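Local coordinates for protein D-threo-3-hydroxyaspartate dehydratase (Delftia, PDB 3WQF) that catalyses the pyridoxal 5'-phosphate-dependent deamination of D-threo-3-hydroxyaspartate to oxaloacetate and ammonium, and also dehydrates D-serine and other 3-hydroxyaspartate isomers, at residues R49-T54 with T73-K78; W290-R295 with A367-Y372. All coordinates share one frame; numbering follows the deposited sequence.

Contact 1 of 2, residues R49-T54 with T73-K78. With PLP (pyridoxal-5'-phosphate), chain D.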
ATOM      1  N   ARG B  49     -22.355 -12.377  -6.970  1.00 35.40           N
ATOM      2  CA  ARG B  49     -22.334 -10.959  -6.521  1.00 33.86           C
ATOM      3  C   ARG B  49     -20.870 -10.541  -6.340  1.00 33.33           C
ATOM      4  O   ARG B  49     -20.277 -10.719  -5.246  1.00 32.18           O
ATOM      5  CB  ARG B  49     -23.067 -10.729  -5.185  1.00 32.39           C
ATOM      6  CG  ARG B  49     -23.062  -9.232  -4.772  1.00 30.66           C
ATOM      7  CD  ARG B  49     -23.517  -9.030  -3.326  1.00 29.63           C
ATOM      8  NE  ARG B  49     -24.955  -9.265  -3.132  1.00 30.20           N
ATOM      9  CZ  ARG B  49     -25.909  -8.371  -3.405  1.00 29.80           C
ATOM     10  NH1 ARG B  49     -25.583  -7.165  -3.903  1.00 29.89           N
ATOM     11  NH2 ARG B  49     -27.176  -8.683  -3.203  1.00 27.82           N
ATOM     12  N   PRO B  50     -20.271 -10.003  -7.413  1.00 34.01           N
ATOM     13  CA  PRO B  50     -18.809  -9.787  -7.495  1.00 33.80           C
ATOM     14  C   PRO B  50     -18.362  -8.753  -6.477  1.00 31.54           C
ATOM     15  O   PRO B  50     -19.087  -7.800  -6.222  1.00 30.22           O
ATOM     16  CB  PRO B  50     -18.627  -9.238  -8.925  1.00 34.55           C
ATOM     17  CG  PRO B  50     -19.876  -9.652  -9.640  1.00 36.71           C
ATOM     18  CD  PRO B  50     -20.955  -9.521  -8.631  1.00 35.40           C
ATOM     19  N   HIS B  51     -17.205  -8.957  -5.889  1.00 31.73           N
ATOM     20  CA  HIS B  51     -16.712  -8.007  -4.932  1.00 31.99           C
ATOM     21  C   HIS B  51     -15.766  -7.074  -5.594  1.00 35.15           C
ATOM     22  O   HIS B  51     -14.665  -7.480  -5.985  1.00 36.26           O
ATOM     23  CB  HIS B  51     -15.999  -8.698  -3.775  1.00 32.31           C
ATOM     24  CG  HIS B  51     -15.924  -7.830  -2.537  1.00 30.54           C
ATOM     25  ND1 HIS B  51     -15.556  -6.546  -2.591  1.00 29.87           N
ATOM     26  CD2 HIS B  51     -16.200  -8.110  -1.206  1.00 30.64           C
ATOM     27  CE1 HIS B  51     -15.645  -6.004  -1.364  1.00 30.83           C
ATOM     28  NE2 HIS B  51     -16.008  -6.975  -0.506  1.00 30.29           N
ATOM     29  N   VAL B  52     -16.140  -5.792  -5.676  1.00 35.95           N
ATOM     30  CA  VAL B  52     -15.364  -4.826  -6.466  1.00 36.31           C
ATOM     31  C   VAL B  52     -14.103  -4.275  -5.840  1.00 37.39           C
ATOM     32  O   VAL B  52     -13.424  -3.496  -6.471  1.00 37.25           O
ATOM     33  CB  VAL B  52     -16.193  -3.607  -6.842  1.00 35.22           C
ATOM     34  CG1 VAL B  52     -17.278  -4.073  -7.765  1.00 35.53           C
ATOM     35  CG2 VAL B  52     -16.732  -2.892  -5.594  1.00 32.82           C
ATOM     36  N   LYS B  53     -13.823  -4.670  -4.602  1.00 38.03           N
ATOM     37  CA  LYS B  53     -12.672  -4.188  -3.853  1.00 38.51           C
ATOM     38  C   LYS B  53     -11.309  -4.529  -4.447  1.00 40.58           C
ATOM     39  O   LYS B  53     -10.286  -3.859  -4.118  1.00 41.59           O
ATOM     40  CB  LYS B  53     -12.731  -4.692  -2.412  1.00 36.64           C
ATOM     41  CG  LYS B  53     -12.145  -6.078  -2.178  1.00 37.27           C
ATOM     42  CD  LYS B  53     -12.214  -6.406  -0.676  1.00 37.37           C
ATOM     43  CE  LYS B  53     -11.633  -7.783  -0.455  1.00 38.79           C
ATOM     44  NZ  LYS B  53     -12.507  -8.650   0.358  1.00 38.31           N
ATOM     45  N   THR B  54     -11.278  -5.607  -5.243  1.00 42.38           N
ATOM     46  CA  THR B  54     -10.065  -6.008  -5.962  1.00 40.83           C
ATOM     47  C   THR B  54      -9.714  -4.870  -6.918  1.00 40.29           C
ATOM     48  O   THR B  54      -8.537  -4.526  -7.089  1.00 41.09           O
ATOM     49  CB  THR B  54     -10.273  -7.324  -6.763  1.00 41.75           C
ATOM     50  OG1 THR B  54     -10.480  -8.397  -5.857  1.00 39.46           O
ATOM     51  CG2 THR B  54      -9.067  -7.661  -7.611  1.00 41.90           C
ATOM     52  N   THR B  73     -20.709  -6.383  -4.180  1.00 28.78           N
ATOM     53  CA  THR B  73     -20.247  -6.318  -2.827  1.00 27.11           C
ATOM     54  C   THR B  73     -19.192  -5.197  -2.822  1.00 27.89           C
ATOM     55  O   THR B  73     -18.350  -5.105  -3.732  1.00 28.61           O
ATOM     56  CB  THR B  73     -19.614  -7.671  -2.426  1.00 27.30           C
ATOM     57  OG1 THR B  73     -20.448  -8.741  -2.904  1.00 26.92           O
ATOM     58  CG2 THR B  73     -19.514  -7.804  -0.923  1.00 25.05           C
ATOM     59  N   VAL B  74     -19.309  -4.305  -1.850  1.00 27.40           N
ATOM     60  CA  VAL B  74     -18.342  -3.221  -1.628  1.00 26.91           C
ATOM     61  C   VAL B  74     -17.730  -3.360  -0.229  1.00 26.69           C
ATOM     62  O   VAL B  74     -18.277  -4.026   0.613  1.00 25.81           O
ATOM     63  CB  VAL B  74     -18.919  -1.792  -1.842  1.00 26.18           C
ATOM     64  CG1 VAL B  74     -19.479  -1.660  -3.273  1.00 27.24           C
ATOM     65  CG2 VAL B  74     -19.977  -1.436  -0.810  1.00 24.59           C
ATOM     66  N   SER B  75     -16.556  -2.749  -0.038  1.00 27.92           N
ATOM     67  CA  SER B  75     -15.800  -2.898   1.149  1.00 27.59           C
ATOM     68  C   SER B  75     -15.807  -1.548   1.907  1.00 27.26           C
ATOM     69  O   SER B  75     -15.358  -1.496   3.012  1.00 27.37           O
ATOM     70  CB  SER B  75     -14.394  -3.458   0.841  1.00 29.51           C
ATOM     71  OG  SER B  75     -13.525  -2.457   0.331  1.00 31.44           O
ATOM     72  N   THR B  76     -16.366  -0.496   1.321  1.00 26.49           N
ATOM     73  CA  THR B  76     -16.445   0.798   1.981  1.00 28.19           C
ATOM     74  C   THR B  76     -17.675   1.456   1.419  1.00 28.55           C
ATOM     75  O   THR B  76     -18.134   1.071   0.346  1.00 29.40           O
ATOM     76  CB  THR B  76     -15.264   1.777   1.646  1.00 29.86           C
ATOM     77  OG1 THR B  76     -15.200   1.991   0.214  1.00 31.43           O
ATOM     78  CG2 THR B  76     -13.941   1.190   2.140  1.00 29.69           C
ATOM     79  N   LEU B  77     -18.204   2.436   2.115  1.00 28.03           N
ATOM     80  CA  LEU B  77     -19.338   3.139   1.577  1.00 29.76           C
ATOM     81  C   LEU B  77     -18.890   4.095   0.511  1.00 31.60           C
ATOM     82  O   LEU B  77     -19.732   4.642  -0.193  1.00 33.13           O
ATOM     83  CB  LEU B  77     -20.092   3.895   2.664  1.00 28.27           C
ATOM     84  CG  LEU B  77     -20.928   2.992   3.550  1.00 28.77           C
ATOM     85  CD1 LEU B  77     -21.692   3.814   4.619  1.00 28.58           C
ATOM     86  CD2 LEU B  77     -21.869   2.122   2.721  1.00 27.62           C
ATOM     87  N   LYS B  78     -17.582   4.352   0.411  1.00 33.04           N
ATOM     88  CA  LYS B  78     -17.116   5.176  -0.703  1.00 34.98           C
ATOM     89  C   LYS B  78     -17.262   4.382  -2.023  1.00 33.60           C
ATOM     90  O   LYS B  78     -17.680   4.919  -3.007  1.00 34.14           O
ATOM     91  CB  LYS B  78     -15.665   5.686  -0.573  1.00 35.22           C
ATOM     92  CG  LYS B  78     -15.355   6.772  -1.624  1.00 36.92           C
ATOM     93  CD  LYS B  78     -13.915   7.271  -1.570  1.00 41.08           C
ATOM     94  CE  LYS B  78     -13.673   8.608  -2.332  1.00 44.16           C
ATOM     95  NZ  LYS B  78     -12.234   9.035  -2.165  1.00 43.19           N
TER
HETATM   96  N1  PLP D 401     -16.678 -11.518   0.675  1.00 38.15           N
HETATM   97  C2  PLP D 401     -16.172 -10.618   1.556  1.00 37.04           C
HETATM   98  C2A PLP D 401     -16.967 -10.224   2.764  1.00 33.01           C
HETATM   99  C3  PLP D 401     -14.822 -10.025   1.319  1.00 36.96           C
HETATM  100  O3  PLP D 401     -14.283  -9.115   2.172  1.00 36.25           O
HETATM  101  C4  PLP D 401     -14.096 -10.444   0.103  1.00 39.07           C
HETATM  102  C4A PLP D 401     -12.762  -9.893  -0.225  1.00 39.53           C
HETATM  103  C5  PLP D 401     -14.763 -11.432  -0.782  1.00 39.60           C
HETATM  104  C6  PLP D 401     -16.034 -11.900  -0.434  1.00 38.79           C
HETATM  105  C5A PLP D 401     -14.077 -11.915  -2.042  1.00 39.16           C
HETATM  106  O4P PLP D 401     -12.860 -12.622  -1.667  1.00 41.44           O
HETATM  107  P   PLP D 401     -11.653 -12.935  -2.728  1.00 41.12           P
HETATM  108  O1P PLP D 401     -12.275 -12.833  -4.123  1.00 36.93           O
HETATM  109  O2P PLP D 401     -11.100 -14.247  -2.219  1.00 45.18           O
HETATM  110  O3P PLP D 401     -10.721 -11.791  -2.345  1.00 46.41           O

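Contact 2 of 2, residues W290-R295 with A367-Y372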
ATOM      1  N   TRP B 290       8.366  -1.052  -3.718  1.00 38.95           N
ATOM      2  CA  TRP B 290       7.145  -1.496  -3.006  1.00 39.65           C
ATOM      3  C   TRP B 290       5.996  -0.535  -3.149  1.00 39.22           C
ATOM      4  O   TRP B 290       4.847  -0.941  -2.902  1.00 37.56           O
ATOM      5  CB  TRP B 290       7.349  -1.903  -1.526  1.00 39.73           C
ATOM      6  CG  TRP B 290       7.903  -0.784  -0.706  1.00 40.46           C
ATOM      7  CD1 TRP B 290       9.235  -0.587  -0.315  1.00 42.74           C
ATOM      8  CD2 TRP B 290       7.152   0.354  -0.165  1.00 40.21           C
ATOM      9  NE1 TRP B 290       9.365   0.586   0.415  1.00 44.45           N
ATOM     10  CE2 TRP B 290       8.135   1.208   0.533  1.00 42.16           C
ATOM     11  CE3 TRP B 290       5.815   0.758  -0.211  1.00 38.64           C
ATOM     12  CZ2 TRP B 290       7.765   2.406   1.134  1.00 40.65           C
ATOM     13  CZ3 TRP B 290       5.468   1.961   0.399  1.00 38.88           C
ATOM     14  CH2 TRP B 290       6.419   2.755   1.059  1.00 39.72           C
ATOM     15  N   MET B 291       6.282   0.743  -3.510  1.00 40.15           N
ATOM     16  CA  MET B 291       5.195   1.732  -3.742  1.00 40.04           C
ATOM     17  C   MET B 291       4.299   1.242  -4.897  1.00 40.36           C
ATOM     18  O   MET B 291       3.080   1.267  -4.763  1.00 40.23           O
ATOM     19  CB  MET B 291       5.675   3.169  -4.021  1.00 40.15           C
ATOM     20  CG  MET B 291       4.516   4.184  -4.023  1.00 39.92           C
ATOM     21  SD  MET B 291       3.568   4.342  -2.468  1.00 40.88           S
ATOM     22  CE  MET B 291       4.796   5.216  -1.442  1.00 40.10           C
ATOM     23  N   ALA B 292       4.929   0.768  -5.979  1.00 39.32           N
ATOM     24  CA  ALA B 292       4.235   0.118  -7.095  1.00 40.38           C
ATOM     25  C   ALA B 292       3.661  -1.310  -6.824  1.00 41.11           C
ATOM     26  O   ALA B 292       2.494  -1.598  -7.162  1.00 41.57           O
ATOM     27  CB  ALA B 292       5.125   0.152  -8.357  1.00 39.75           C
ATOM     28  N   MET B 293       4.470  -2.200  -6.228  1.00 41.86           N
ATOM     29  CA  MET B 293       4.056  -3.566  -5.954  1.00 41.07           C
ATOM     30  C   MET B 293       3.121  -3.681  -4.749  1.00 40.95           C
ATOM     31  O   MET B 293       2.343  -4.674  -4.621  1.00 39.71           O
ATOM     32  CB  MET B 293       5.271  -4.468  -5.760  1.00 42.15           C
ATOM     33  CG  MET B 293       6.148  -4.615  -7.010  1.00 44.40           C
ATOM     34  SD  MET B 293       5.265  -4.722  -8.603  1.00 45.38           S
ATOM     35  CE  MET B 293       4.078  -6.072  -8.286  1.00 43.90           C
ATOM     36  N   SER B 294       3.189  -2.668  -3.872  1.00 40.00           N
ATOM     37  CA  SER B 294       2.743  -2.798  -2.443  1.00 39.49           C
ATOM     38  C   SER B 294       3.716  -3.689  -1.638  1.00 40.38           C
ATOM     39  O   SER B 294       4.558  -4.424  -2.215  1.00 39.92           O
ATOM     40  CB  SER B 294       1.291  -3.328  -2.273  1.00 38.46           C
ATOM     41  OG  SER B 294       1.304  -4.742  -2.138  1.00 38.75           O
ATOM     42  N   ARG B 295       3.595  -3.605  -0.308  1.00 40.30           N
ATOM     43  CA  ARG B 295       4.457  -4.359   0.619  1.00 41.66           C
ATOM     44  C   ARG B 295       3.990  -5.810   0.789  1.00 42.82           C
ATOM     45  O   ARG B 295       4.573  -6.589   1.571  1.00 42.88           O
ATOM     46  CB  ARG B 295       4.514  -3.669   1.985  1.00 40.49           C
ATOM     47  CG  ARG B 295       5.544  -2.554   2.094  1.00 40.84           C
ATOM     48  CD  ARG B 295       6.977  -3.091   1.967  1.00 43.28           C
ATOM     49  NE  ARG B 295       7.884  -2.361   2.856  1.00 44.49           N
ATOM     50  CZ  ARG B 295       9.201  -2.337   2.777  1.00 45.63           C
ATOM     51  NH1 ARG B 295       9.826  -3.010   1.835  1.00 47.75           N
ATOM     52  NH2 ARG B 295       9.885  -1.611   3.633  1.00 46.02           N
ATOM     53  N   ALA B 367      -4.500  -1.124  -5.687  1.00 34.50           N
ATOM     54  CA  ALA B 367      -4.666   0.016  -4.746  1.00 35.93           C
ATOM     55  C   ALA B 367      -3.463   0.990  -4.693  1.00 36.79           C
ATOM     56  O   ALA B 367      -3.634   2.145  -4.263  1.00 35.81           O
ATOM     57  CB  ALA B 367      -5.034  -0.441  -3.313  1.00 33.52           C
ATOM     58  N   GLN B 368      -2.259   0.554  -5.111  1.00 37.89           N
ATOM     59  CA  GLN B 368      -1.155   1.563  -5.321  1.00 39.36           C
ATOM     60  C   GLN B 368      -1.391   2.504  -6.523  1.00 41.30           C
ATOM     61  O   GLN B 368      -0.727   3.574  -6.621  1.00 42.17           O
ATOM     62  CB  GLN B 368       0.225   0.899  -5.444  1.00 40.18           C
ATOM     63  CG  GLN B 368       0.633   0.032  -4.254  1.00 41.30           C
ATOM     64  CD  GLN B 368       0.492   0.735  -2.921  1.00 41.18           C
ATOM     65  OE1 GLN B 368      -0.532   0.562  -2.230  1.00 43.49           O
ATOM     66  NE2 GLN B 368       1.472   1.582  -2.571  1.00 39.81           N
ATOM     67  N   PHE B 369      -2.328   2.150  -7.430  1.00 41.24           N
ATOM     68  CA  PHE B 369      -2.493   2.971  -8.673  1.00 43.60           C
ATOM     69  C   PHE B 369      -3.780   3.834  -8.697  1.00 43.56           C
ATOM     70  O   PHE B 369      -4.820   3.335  -8.243  1.00 41.68           O
ATOM     71  CB  PHE B 369      -2.275   2.125  -9.938  1.00 41.17           C
ATOM     72  CG  PHE B 369      -0.891   1.507  -9.995  1.00 42.45           C
ATOM     73  CD1 PHE B 369      -0.548   0.427  -9.169  1.00 42.20           C
ATOM     74  CD2 PHE B 369       0.091   2.015 -10.851  1.00 43.46           C
ATOM     75  CE1 PHE B 369       0.716  -0.154  -9.229  1.00 41.87           C
ATOM     76  CE2 PHE B 369       1.375   1.450 -10.905  1.00 44.07           C
ATOM     77  CZ  PHE B 369       1.679   0.357 -10.096  1.00 44.46           C
ATOM     78  N   PRO B 370      -3.683   5.136  -9.173  1.00 42.97           N
ATOM     79  CA  PRO B 370      -4.871   5.985  -9.453  1.00 43.12           C
ATOM     80  C   PRO B 370      -5.714   5.338 -10.550  1.00 43.07           C
ATOM     81  O   PRO B 370      -6.954   5.424 -10.510  1.00 42.08           O
ATOM     82  CB  PRO B 370      -4.274   7.307 -10.019  1.00 42.79           C
ATOM     83  CG  PRO B 370      -2.837   7.333  -9.565  1.00 41.75           C
ATOM     84  CD  PRO B 370      -2.420   5.867  -9.465  1.00 42.89           C
ATOM     85  N   ALA B 371      -5.028   4.678 -11.489  1.00 41.99           N
ATOM     86  CA  ALA B 371      -5.670   4.038 -12.619  1.00 43.40           C
ATOM     87  C   ALA B 371      -4.980   2.774 -13.064  1.00 44.19           C
ATOM     88  O   ALA B 371      -3.795   2.538 -12.753  1.00 43.15           O
ATOM     89  CB  ALA B 371      -5.781   5.007 -13.802  1.00 41.51           C
ATOM     90  N   TYR B 372      -5.783   1.944 -13.756  1.00 45.32           N
ATOM     91  CA  TYR B 372      -5.323   0.848 -14.631  1.00 45.95           C
ATOM     92  C   TYR B 372      -5.215   1.316 -16.086  1.00 45.97           C
ATOM     93  O   TYR B 372      -5.932   2.212 -16.549  1.00 44.97           O
ATOM     94  CB  TYR B 372      -6.238  -0.400 -14.608  1.00 46.26           C
ATOM     95  CG  TYR B 372      -6.469  -1.007 -13.255  1.00 47.54           C
ATOM     96  CD1 TYR B 372      -5.500  -1.829 -12.642  1.00 47.10           C
ATOM     97  CD2 TYR B 372      -7.678  -0.768 -12.565  1.00 48.84           C
ATOM     98  CE1 TYR B 372      -5.712  -2.359 -11.367  1.00 45.29           C
ATOM     99  CE2 TYR B 372      -7.891  -1.292 -11.305  1.00 48.37           C
ATOM    100  CZ  TYR B 372      -6.909  -2.085 -10.728  1.00 46.23           C
ATOM    101  OH  TYR B 372      -7.184  -2.591  -9.521  1.00 46.79           O
TER
HETATM  102  O   HOH W   1       1.201   4.199  -4.689  1.00 36.19           O

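Contact 1 of 2, residues R49-T54 with T73-K78
His-51 and Thr-73 form a single parallel beta bridge between the loop after strand 47-48 and the end of strand 72-74, buried beside the cofactor. Thr-73 N donates to Pro-50 O at 3.0 Å, and Thr-73 O accepts Val-52 N, also at 3.0 Å. The branched threonine suits the spot: OG1 donates to Arg-49 O at 3.1 Å from above the carbonyl plane, while CB lies over one face of the His-51 imidazole, a CH-pi contact of 3.9 Å to the ring centroid. Lys-53 CD lies over the opposite face, toward the rim, and the bond from Lys-53 N to His-51 ND1 (3.3 Å) helps hold the ring's rotation. His-51 CD2 comes within 3.4 Å of PLP C4. With an alanine here, Lys-53 N would probably lose its acceptor, and Thr-73 and the pyridine ring would be left with a gap between them. The long, unbranched Lys-53 extends straight until a bend at chi4 (-130°) brings NZ to PLP C4A, the two covalently joined at 1.4 Å. The buried Arg-49 forms salt bridges with Glu-242 and Asp-90. This is the lysine-bound cofactor site at the strand ends of an alanine-racemase-type TIM barrel.

Contact 2 of 2, residues W290-R295 with A367-Y372
The carbonyl O of Gln-368 receives a hydrogen bond from a water at 2.8 Å, where the loop that leads into strand 371-375 meets the short helix 290-293; the water's onward link to Met-291 O is weak and doubtful. Gln-368 also reaches toward that helix directly: its chain folds back at chi2 (-51°), and NE2 is modelled as donating to Met-291 O at 2.7 Å, but the oxygen is too close to its neighbours, so the bond is doubtful in detail. A glutamine fits because it can offer an N-H to a backbone carbonyl while its methylene groups pack on the neighbours: Gln-368 CG lies 4.0 Å from Ser-294 CB. The flexible Met-291 side chain crosses that of Gln-368 at about a right angle, bringing Met-291 SD to 3.5 Å from Gln-368 NE2.

Phe-369 approaches from another side. It turns its edge to the helix, with CE1 3.1 Å from Ala-292 O and the oxygen near the ring plane, where the slightly positive C-H groups face a carbonyl. Small Ala-292 lets the ring come close, its CB lying 3.9 Å from Phe-369 CZ, and Val-270 packs against both residues. Ser-294, with positive phi (71°), ends the helix; its OG donates to Met-293 O at 2.7 Å, in the carbonyl plane and on a lone pair, and Thr-365 OG1 is hydrogen-bonded to the same oxygen.

The second subunit abuts this region: its Gln-368 packs on Gln-368, and its Trp-390 ring meets Phe-369. Near this interface, then, the carbonyls of one helical turn are met by unlike groups, an aromatic edge at Ala-292 O and two hydroxyls at Met-293 O, with the Gln-368 amide probably adding a third, while apolar carbons pack around them.

In the fold
Contact 1 closes before contact 2 opens along the chain, and their centres lie 18 Å apart. The first lies where the loop after strand 47-48 meets strand 72-74 in the TIM-barrel domain; the second lies in the C-terminal part, where strand 371-375 joins the mixed sheet that includes 268-278 and 22-26. They meet at one point, Thr-54 O packing 3.4 Å from Tyr-372 OH, and Arg-386 reaches both residues, though its bond to Thr-54 is weak. Both also touch the second subunit: Gln-329 and Glu-330 flank contact 2 within their own chain, while their counterparts in the second subunit approach contact 1. This is consistent with a cofactor site whose surroundings draw on both domains and both chains.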